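Side-chain contacts in xylooligosaccharide oxidase (Myceliophthora thermophila, PDB 5L6G), which oxidises the C1 hydroxyl of xylooligosaccharides and related sugars to lactones with a bicovalently bound FAD, reducing molecular oxygen to hydrogen peroxide: residues F207-G212 and R474-Q479; V464-N469 and Q490-A495. All blocks are in the same frame, centred on the assembly; numbering follows the deposited sequence.

Contact 1. Residues F207-G212 and R474-Q479; sequences FWALRG and RRIKQQ
Ile476 pushes its two branches against Trp208 and Ala209, a small worked example of how one beta-branched residue can join two helices far apart in sequence. The longer branch does most of the work. Its methyl CD1 lies 3.7 Å from CE3 of the Trp208 indole and 3.9 Å from CZ3 of the same ring, so the contact falls on the benzo part of the indole. CG of Trp208 stands anti to the backbone N (chi1 -179°), and this swings the six-membered ring out beside the isoleucine although the residue's CB does not itself point at residues 474-479. Ala209, by contrast, faces Ile476 directly: its CB is 4.0 Å from CD1 and an equal 4.0 Å from CG2 of Ile476, so the alanine methyl meets both branch ends. The CA atoms of Ala209 and Ile476 are 7.3 Å apart, an approach that suits the small alanine side chain.

All three of these residues are buried, and Leu473 widens the patch by touching both Trp208 and Ala209. Solvent begins close by: Arg475, just before Ile476, and Gln479, one turn on, are exposed, and the backbone O of Gln479 bonds to a glycan sugar. The indole also forms a cation-pi pair with Arg472. Between the two segments themselves the chemistry is wholly apolar, consistent with shape and burial, not directional bonds, joining them.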
loop_
_atom_site.group_PDB
_atom_site.type_symbol
_atom_site.label_atom_id
_atom_site.label_comp_id
_atom_site.label_asym_id
_atom_site.label_seq_id
_atom_site.Cartn_x
_atom_site.Cartn_y
_atom_site.Cartn_z
ATOM N N PHE A 207 -6.587 -14.950 9.743
ATOM C CA PHE A 207 -7.286 -13.725 9.387
ATOM C C PHE A 207 -6.542 -12.526 9.961
ATOM O O PHE A 207 -6.313 -11.533 9.277
ATOM C CB PHE A 207 -8.716 -13.764 9.903
ATOM C CG PHE A 207 -9.607 -12.758 9.252
ATOM C CD1 PHE A 207 -9.685 -12.692 7.870
ATOM C CD2 PHE A 207 -10.361 -11.894 10.001
ATOM C CE1 PHE A 207 -10.510 -11.770 7.246
ATOM C CE2 PHE A 207 -11.199 -10.967 9.386
ATOM C CZ PHE A 207 -11.266 -10.913 8.005
ATOM N N TRP A 208 -6.127 -12.647 11.215
ATOM C CA TRP A 208 -5.287 -11.631 11.855
ATOM C C TRP A 208 -3.987 -11.432 11.068
ATOM O O TRP A 208 -3.662 -10.308 10.694
ATOM C CB TRP A 208 -5.012 -12.023 13.319
ATOM C CG TRP A 208 -4.173 -11.029 14.077
ATOM C CD1 TRP A 208 -4.613 -9.972 14.799
ATOM C CD2 TRP A 208 -2.743 -11.018 14.179
ATOM N NE1 TRP A 208 -3.549 -9.296 15.354
ATOM C CE2 TRP A 208 -2.390 -9.918 14.975
ATOM C CE3 TRP A 208 -1.730 -11.832 13.665
ATOM C CZ2 TRP A 208 -1.072 -9.614 15.277
ATOM C CZ3 TRP A 208 -0.424 -11.535 13.971
ATOM C CH2 TRP A 208 -0.103 -10.433 14.760
ATOM N N ALA A 209 -3.264 -12.512 10.773
ATOM C CA ALA A 209 -1.979 -12.388 10.071
ATOM C C ALA A 209 -2.128 -11.803 8.654
ATOM O O ALA A 209 -1.332 -10.954 8.237
ATOM C CB ALA A 209 -1.241 -13.718 10.032
ATOM N N LEU A 210 -3.171 -12.209 7.934
ATOM C CA LEU A 210 -3.424 -11.688 6.595
ATOM C C LEU A 210 -3.594 -10.187 6.555
ATOM O O LEU A 210 -3.210 -9.540 5.569
ATOM C CB LEU A 210 -4.705 -12.275 5.995
ATOM C CG LEU A 210 -4.688 -13.739 5.588
ATOM C CD1 LEU A 210 -6.079 -14.132 5.101
ATOM C CD2 LEU A 210 -3.632 -13.992 4.525
ATOM N N ARG A 211 -4.214 -9.653 7.604
ATOM C CA ARG A 211 -4.669 -8.299 7.595
ATOM C C ARG A 211 -3.586 -7.349 8.061
ATOM O O ARG A 211 -3.746 -6.661 9.077
ATOM C CB ARG A 211 -5.982 -8.176 8.387
ATOM C CG ARG A 211 -7.121 -8.580 7.467
ATOM C CD ARG A 211 -8.293 -9.178 8.151
ATOM N NE ARG A 211 -8.977 -8.322 9.097
ATOM C CZ ARG A 211 -8.920 -8.449 10.416
ATOM N NH1 ARG A 211 -8.123 -9.352 10.990
ATOM N NH2 ARG A 211 -9.660 -7.645 11.175
ATOM N N GLY A 212 -2.509 -7.319 7.267
ATOM C CA GLY A 212 -1.326 -6.501 7.518
ATOM C C GLY A 212 -0.031 -7.110 6.997
ATOM O O GLY A 212 0.901 -6.380 6.651
ATOM N N ARG A 474 5.519 -14.139 13.558
ATOM C CA ARG A 474 6.545 -15.188 13.403
ATOM C C ARG A 474 6.019 -16.546 13.866
ATOM O O ARG A 474 6.333 -17.589 13.273
ATOM C CB ARG A 474 7.816 -14.825 14.160
ATOM C CG ARG A 474 8.550 -13.649 13.556
ATOM C CD ARG A 474 9.942 -13.476 14.122
ATOM N NE ARG A 474 10.792 -14.620 13.774
ATOM C CZ ARG A 474 11.992 -14.857 14.295
ATOM N NH1 ARG A 474 12.505 -14.034 15.205
ATOM N NH2 ARG A 474 12.683 -15.929 13.912
ATOM N N ARG A 475 5.200 -16.538 14.909
ATOM C CA ARG A 475 4.615 -17.781 15.398
ATOM C C ARG A 475 3.649 -18.369 14.384
ATOM O O ARG A 475 3.696 -19.559 14.116
ATOM C CB ARG A 475 3.951 -17.587 16.757
ATOM C CG ARG A 475 4.956 -17.320 17.864
ATOM C CD ARG A 475 4.359 -17.473 19.249
ATOM N NE ARG A 475 3.295 -16.492 19.497
ATOM C CZ ARG A 475 3.480 -15.247 19.929
ATOM N NH1 ARG A 475 4.700 -14.773 20.166
ATOM N NH2 ARG A 475 2.422 -14.465 20.128
ATOM N N ILE A 476 2.789 -17.531 13.813
ATOM C CA ILE A 476 1.832 -17.990 12.800
ATOM C C ILE A 476 2.585 -18.434 11.549
ATOM O O ILE A 476 2.208 -19.388 10.884
ATOM C CB ILE A 476 0.780 -16.900 12.481
ATOM C CG1 ILE A 476 -0.070 -16.636 13.720
ATOM C CG2 ILE A 476 -0.165 -17.341 11.379
ATOM C CD1 ILE A 476 -0.924 -15.404 13.618
ATOM N N LYS A 477 3.682 -17.759 11.238
ATOM C CA LYS A 477 4.476 -18.142 10.072
ATOM C C LYS A 477 5.033 -19.565 10.189
ATOM O O LYS A 477 4.989 -20.334 9.238
ATOM C CB LYS A 477 5.602 -17.133 9.862
ATOM C CG LYS A 477 6.542 -17.429 8.708
ATOM C CD LYS A 477 5.878 -17.323 7.343
ATOM C CE LYS A 477 6.908 -17.639 6.260
ATOM N NZ LYS A 477 6.396 -17.350 4.898
ATOM N N GLN A 478 5.561 -19.904 11.350
ATOM C CA GLN A 478 6.056 -21.262 11.580
ATOM C C GLN A 478 4.915 -22.266 11.432
ATOM O O GLN A 478 5.109 -23.365 10.912
ATOM C CB GLN A 478 6.723 -21.334 12.958
ATOM C CG GLN A 478 7.389 -22.647 13.286
ATOM C CD GLN A 478 6.412 -23.710 13.742
ATOM O OE1 GLN A 478 5.315 -23.408 14.222
ATOM N NE2 GLN A 478 6.789 -24.968 13.562
ATOM N N GLN A 479 3.705 -21.877 11.842
ATOM C CA GLN A 479 2.571 -22.789 11.783
ATOM C C GLN A 479 2.055 -23.005 10.381
ATOM O O GLN A 479 1.633 -24.113 10.059
ATOM C CB GLN A 479 1.415 -22.307 12.652
ATOM C CG GLN A 479 1.648 -22.436 14.147
ATOM C CD GLN A 479 0.609 -21.658 14.937
ATOM O OE1 GLN A 479 0.072 -20.677 14.459
ATOM N NE2 GLN A 479 0.322 -22.105 16.145
#

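Contact 2. Residues V464-N469 and Q490-A495; sequences VYYRQN and QAVEPA
The end of helix 458-466, in the berberine-bridge-enzyme-like C-terminal region, meets the loop that follows helix 470-480 through two successive tyrosines. Tyr465 donates its hydroxyl proton to the side-chain carbonyl of Gln490, with 2.7 Å between OH and OE1. The oxygen sits at the edge of the phenol ring, in its plane, while the amide is turned 68° from that plane; the hydroxyl approaches tilted 29° out of the carbonyl plane. Gln490 runs extended beyond CG (chi2 -178°), which carries its amide out to the phenol. The other end of that amide is fixed too, since NE2 donates to the backbone oxygens of Asp453 and Leu456, and Tyr465 OH in turn accepts from Asp453 N.

Tyr466 reaches the loop by a different route. Its CE2 packs 3.8 Å from CG2 of Val492, and a water bridges its OH, at 2.7 Å from the water oxygen, to the backbone O of Gln490, to which the water donates. The Tyr465 side chain lies about 7 Å from that of substrate-binding Tyr451, consistent with a place for this buried polar network in the second shell of the sugar site in a flavin-linked oligosaccharide oxidase.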
loop_
_atom_site.group_PDB
_atom_site.type_symbol
_atom_site.label_atom_id
_atom_site.label_comp_id
_atom_site.label_asym_id
_atom_site.label_seq_id
_atom_site.Cartn_x
_atom_site.Cartn_y
_atom_site.Cartn_z
ATOM N N VAL A 464 10.546 -3.030 11.653
ATOM C CA VAL A 464 9.970 -1.724 11.368
ATOM C C VAL A 464 8.607 -1.799 10.695
ATOM O O VAL A 464 7.770 -0.901 10.888
ATOM C CB VAL A 464 10.924 -0.809 10.568
ATOM C CG1 VAL A 464 12.209 -0.559 11.346
ATOM C CG2 VAL A 464 11.197 -1.348 9.164
ATOM N N TYR A 465 8.381 -2.837 9.889
ATOM C CA TYR A 465 7.099 -3.002 9.215
ATOM C C TYR A 465 5.985 -3.455 10.137
ATOM O O TYR A 465 4.849 -3.041 9.954
ATOM C CB TYR A 465 7.194 -4.028 8.082
ATOM C CG TYR A 465 7.975 -3.633 6.849
ATOM C CD1 TYR A 465 8.072 -2.311 6.409
ATOM C CD2 TYR A 465 8.591 -4.620 6.080
ATOM C CE1 TYR A 465 8.795 -1.985 5.254
ATOM C CE2 TYR A 465 9.292 -4.303 4.928
ATOM C CZ TYR A 465 9.397 -2.993 4.519
ATOM O OH TYR A 465 10.115 -2.716 3.377
ATOM N N TYR A 466 6.311 -4.304 11.119
ATOM C CA TYR A 466 5.312 -4.964 11.951
ATOM C C TYR A 466 5.399 -4.690 13.455
ATOM O O TYR A 466 4.433 -4.984 14.197
ATOM C CB TYR A 466 5.351 -6.453 11.682
ATOM C CG TYR A 466 5.224 -6.782 10.221
ATOM C CD1 TYR A 466 4.080 -6.460 9.519
ATOM C CD2 TYR A 466 6.275 -7.383 9.535
ATOM C CE1 TYR A 466 3.955 -6.767 8.178
ATOM C CE2 TYR A 466 6.162 -7.696 8.195
ATOM C CZ TYR A 466 5.011 -7.375 7.513
ATOM O OH TYR A 466 4.909 -7.687 6.179
ATOM N N ARG A 467 6.529 -4.123 13.895
ATOM C CA ARG A 467 6.731 -3.663 15.264
ATOM C C ARG A 467 6.183 -4.649 16.300
ATOM O O ARG A 467 6.644 -5.783 16.366
ATOM C CB ARG A 467 6.166 -2.235 15.426
ATOM C CG ARG A 467 6.983 -1.149 14.726
ATOM C CD ARG A 467 8.357 -1.020 15.384
ATOM N NE ARG A 467 9.117 0.166 14.967
ATOM C CZ ARG A 467 10.451 0.245 14.935
ATOM N NH1 ARG A 467 11.207 -0.808 15.261
ATOM N NH2 ARG A 467 11.044 1.378 14.561
ATOM N N GLN A 468 5.197 -4.232 17.094
ATOM C CA GLN A 468 4.759 -5.021 18.224
ATOM C C GLN A 468 4.045 -6.316 17.811
ATOM O O GLN A 468 3.844 -7.194 18.630
ATOM C CB GLN A 468 3.818 -4.189 19.114
ATOM C CG GLN A 468 2.413 -4.009 18.538
ATOM C CD GLN A 468 2.301 -2.884 17.522
ATOM O OE1 GLN A 468 3.294 -2.270 17.139
ATOM N NE2 GLN A 468 1.073 -2.588 17.108
ATOM N N ASN A 469 3.659 -6.422 16.547
ATOM C CA ASN A 469 2.982 -7.618 16.054
ATOM C C ASN A 469 3.909 -8.655 15.424
ATOM O O ASN A 469 3.463 -9.755 15.054
ATOM C CB ASN A 469 1.905 -7.188 15.083
ATOM C CG ASN A 469 0.789 -6.476 15.780
ATOM O OD1 ASN A 469 0.630 -6.633 16.988
ATOM N ND2 ASN A 469 0.023 -5.688 15.057
ATOM N N GLN A 490 12.328 -9.699 2.446
ATOM C CA GLN A 490 11.792 -9.094 3.660
ATOM C C GLN A 490 10.599 -9.838 4.234
ATOM O O GLN A 490 9.782 -9.250 4.950
ATOM C CB GLN A 490 11.467 -7.624 3.415
ATOM C CG GLN A 490 12.714 -6.825 3.052
ATOM C CD GLN A 490 12.436 -5.356 2.841
ATOM O OE1 GLN A 490 11.309 -4.960 2.552
ATOM N NE2 GLN A 490 13.469 -4.537 2.958
ATOM N N ALA A 491 10.516 -11.139 3.959
ATOM C CA ALA A 491 9.473 -11.969 4.542
ATOM C C ALA A 491 9.694 -12.164 6.037
ATOM O O ALA A 491 10.833 -12.219 6.539
ATOM C CB ALA A 491 9.372 -13.320 3.864
ATOM N N VAL A 492 8.570 -12.303 6.732
ATOM C CA VAL A 492 8.572 -12.698 8.126
ATOM C C VAL A 492 9.284 -14.042 8.272
ATOM O O VAL A 492 8.997 -14.972 7.531
ATOM C CB VAL A 492 7.144 -12.823 8.656
ATOM C CG1 VAL A 492 7.139 -13.437 10.038
ATOM C CG2 VAL A 492 6.487 -11.429 8.679
ATOM N N GLU A 493 10.175 -14.131 9.243
ATOM C CA GLU A 493 10.865 -15.384 9.559
ATOM C C GLU A 493 10.026 -16.271 10.476
ATOM O O GLU A 493 9.515 -15.798 11.490
ATOM C CB GLU A 493 12.151 -15.099 10.313
ATOM C CG GLU A 493 13.233 -14.443 9.505
ATOM C CD GLU A 493 14.449 -14.160 10.354
ATOM O OE1 GLU A 493 15.141 -15.139 10.731
ATOM O OE2 GLU A 493 14.699 -12.973 10.647
ATOM N N PRO A 494 9.955 -17.575 10.186
ATOM C CA PRO A 494 9.245 -18.426 11.140
ATOM C C PRO A 494 9.879 -18.305 12.523
ATOM O O PRO A 494 11.097 -18.131 12.635
ATOM C CB PRO A 494 9.441 -19.848 10.586
ATOM C CG PRO A 494 9.858 -19.686 9.167
ATOM C CD PRO A 494 10.487 -18.329 9.033
ATOM N N ALA A 495 9.053 -18.361 13.558
ATOM C CA ALA A 495 9.559 -18.445 14.912
ATOM C C ALA A 495 10.326 -19.759 15.019
ATOM O O ALA A 495 9.976 -20.748 14.363
ATOM C CB ALA A 495 8.419 -18.402 15.925
HETATM O O HOH W 1 6.966 -9.064 5.138
#

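In the fold
Both contacts are buried, and they adjoin, with centres about 10 Å apart. Contact 1 ties helix 204-213 of the FAD-binding region to helix 470-480, whereas contact 2 stays within the C-terminal region, joining the preceding helix 458-466 to the chain beyond helix 470-480. That helix takes part in contact 1 and touches contact 2: Arg474 bonds through NE to the backbone O of Glu493 (2.9 Å), and Leu473 touches residues of both contacts. Their chemistry follows their place. Away from the annotated sites, contact 1 is purely apolar between its two segments; nearer the substrate-binding Tyr451, contact 2 pairs buried hydroxyl, amide and water, adding one apolar touch.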